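Local coordinates for protein phosphoserine aminotransferase (Bacillus circulans, PDB 2C0R) that catalyses the reversible, pyridoxal-phosphate-dependent transamination between phosphoserine and 2-oxoglutarate in serine biosynthesis, and a parallel step on the way to pyridoxine phosphate, at residues Ala60-Pro65 and Asp177-Pro182. The protein carries 1 engineered substitution. Residues are numbered along the deposited sequence; the frame is centred on the assembly and turned at random.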
loop_
_atom_site.group_PDB
_atom_site.type_symbol
_atom_site.label_atom_id
_atom_site.label_comp_id
_atom_site.label_asym_id
_atom_site.label_seq_id
_atom_site.Cartn_x
_atom_site.Cartn_y
_atom_site.Cartn_z
ATOM N N ALA A 60 10.275 18.667 -9.759
ATOM C CA ALA A 60 11.457 19.523 -9.826
ATOM C C ALA A 60 12.705 18.679 -10.171
ATOM O O ALA A 60 13.552 19.158 -10.952
ATOM C CB ALA A 60 11.638 20.313 -8.547
ATOM N N LEU A 61 12.843 17.498 -9.613
ATOM C CA LEU A 61 14.033 16.705 -9.966
ATOM C C LEU A 61 14.083 16.455 -11.457
ATOM O O LEU A 61 15.174 16.297 -12.015
ATOM C CB LEU A 61 14.009 15.383 -9.174
ATOM C CG LEU A 61 14.475 15.528 -7.704
ATOM C CD1 LEU A 61 14.112 14.258 -6.931
ATOM C CD2 LEU A 61 15.976 15.804 -7.584
ATOM N N LEU A 62 12.916 16.386 -12.100
ATOM C CA LEU A 62 12.848 16.123 -13.529
ATOM C C LEU A 62 12.884 17.369 -14.378
ATOM O O LEU A 62 12.662 17.324 -15.614
ATOM C CB LEU A 62 11.574 15.301 -13.823
ATOM C CG LEU A 62 11.601 13.844 -13.327
ATOM C CD1 LEU A 62 10.148 13.356 -13.366
ATOM C CD2 LEU A 62 12.511 12.955 -14.146
ATOM N N GLY A 63 13.173 18.487 -13.745
ATOM C CA GLY A 63 13.303 19.741 -14.487
ATOM C C GLY A 63 12.013 20.521 -14.620
ATOM O O GLY A 63 11.871 21.378 -15.516
ATOM N N ASN A 64 11.022 20.263 -13.739
ATOM C CA ASN A 64 9.695 20.876 -13.791
ATOM C C ASN A 64 9.021 20.786 -15.141
ATOM O O ASN A 64 8.579 21.792 -15.671
ATOM C CB ASN A 64 9.780 22.335 -13.298
ATOM C CG ASN A 64 9.931 22.358 -11.770
ATOM O OD1 ASN A 64 10.596 23.210 -11.175
ATOM N ND2 ASN A 64 9.311 21.384 -11.133
ATOM N N PRO A 65 8.856 19.579 -15.679
ATOM C CA PRO A 65 7.994 19.475 -16.873
ATOM C C PRO A 65 6.592 19.863 -16.430
ATOM O O PRO A 65 6.216 19.755 -15.268
ATOM C CB PRO A 65 8.056 17.995 -17.211
ATOM C CG PRO A 65 8.376 17.341 -15.910
ATOM C CD PRO A 65 9.297 18.283 -15.176
ATOM N N ASP A 177 14.661 1.817 -12.033
ATOM C CA ASP A 177 15.678 2.849 -12.331
ATOM C C ASP A 177 15.102 4.264 -12.269
ATOM O O ASP A 177 15.782 5.241 -12.592
ATOM C CB ASP A 177 16.415 2.617 -13.641
ATOM C CG ASP A 177 15.629 2.925 -14.909
ATOM O OD1 ASP A 177 14.480 3.373 -14.837
ATOM O OD2 ASP A 177 16.227 2.698 -15.983
ATOM N N ILE A 178 13.850 4.466 -11.807
ATOM C CA ILE A 178 13.327 5.828 -11.810
ATOM C C ILE A 178 14.121 6.714 -10.889
ATOM O O ILE A 178 14.482 6.344 -9.756
ATOM C CB ILE A 178 11.831 5.828 -11.421
ATOM C CG1 ILE A 178 11.175 7.129 -11.917
ATOM C CG2 ILE A 178 11.663 5.597 -9.937
ATOM C CD1 ILE A 178 9.672 7.140 -11.738
ATOM N N LEU A 179 14.398 7.918 -11.340
ATOM C CA LEU A 179 15.227 8.908 -10.637
ATOM C C LEU A 179 16.632 8.388 -10.317
ATOM O O LEU A 179 17.248 8.822 -9.357
ATOM C CB LEU A 179 14.535 9.435 -9.363
ATOM C CG LEU A 179 13.100 9.887 -9.521
ATOM C CD1 LEU A 179 12.639 10.538 -8.197
ATOM C CD2 LEU A 179 12.890 10.867 -10.678
ATOM N N SER A 180 17.137 7.536 -11.221
ATOM C CA SER A 180 18.557 7.179 -11.200
ATOM C C SER A 180 19.330 7.990 -12.230
ATOM O O SER A 180 20.572 7.969 -12.222
ATOM C CB SER A 180 18.765 5.704 -11.514
ATOM O OG SER A 180 18.366 5.378 -12.819
ATOM N N ARG A 181 18.609 8.689 -13.095
ATOM C CA ARG A 181 19.253 9.314 -14.237
ATOM C C ARG A 181 18.302 10.352 -14.813
ATOM O O ARG A 181 17.097 10.149 -14.718
ATOM C CB ARG A 181 19.631 8.288 -15.328
ATOM C CG ARG A 181 18.532 7.339 -15.752
ATOM C CD ARG A 181 18.582 6.822 -17.186
ATOM N NE ARG A 181 17.529 5.793 -17.315
ATOM C CZ ARG A 181 17.603 4.826 -18.233
ATOM N NH1 ARG A 181 16.656 3.888 -18.342
ATOM N NH2 ARG A 181 18.661 4.818 -19.064
ATOM N N PRO A 182 18.810 11.408 -15.401
ATOM C CA PRO A 182 17.921 12.339 -16.102
ATOM C C PRO A 182 17.263 11.601 -17.259
ATOM O O PRO A 182 17.792 10.714 -17.915
ATOM C CB PRO A 182 18.862 13.404 -16.661
ATOM C CG PRO A 182 20.114 13.274 -15.851
ATOM C CD PRO A 182 20.228 11.810 -15.474
#
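Leu179 reaches from its turn to Leu61, the last residue of helix 45-61, and Leu62, the first beyond it, one methyl for each. Its CD1 lies 4.2 Å from CD1 of Leu61, while its CD2 lies 4.1 Å from CD2 of Leu62 and also borders CG of that residue. Both pairs of side chains cross at about a right angle, and contact is confined to the two Leu179 methyls, CD1 of Leu61, and CD2 and CG of Leu62. In Leu179, a chi1 of -49° puts CG beside the backbone N and opposite the carbonyl carbon, with the fork of the isobutyl group split between the two neighbours. Leu252 of helix 242-257 touches both Leu61 and Leu179, and Leu261 of helix 260-280 touches both Leu62 and Leu179, extending the apolar cluster.

Leu179 is held at a corner of the type II turn Asp177-Ser180. Asp177 O accepts the backbone N of Ser180. Ser180 OG bonds to Asp177 O as well, at 2.6 Å, in the carbonyl plane on a lone pair. Arg181 NH1 then bridges back to Asp177 OD2 at 2.7 Å, and that carboxylate is also bonded by Ser150 and Gln158.

The packed side of the contact is the buried Leu179 with its methyls against Leu61 and Leu62. Those two are themselves partly exposed, and beyond them the helix ends in a Schellman motif with Gly63 at C-prime, its N bonded to Ala60 O, where Gly63 and Asn64 are exposed. The side chain of Leu179 lies about 11 Å from that of Lys197, the cofactor-attachment lysine, near the cofactor site without lining it. Methyl and methine groups alone meet here, making a modest, dispersive and hydrophobic contact, with nothing directional between the segments to fix its exact geometry.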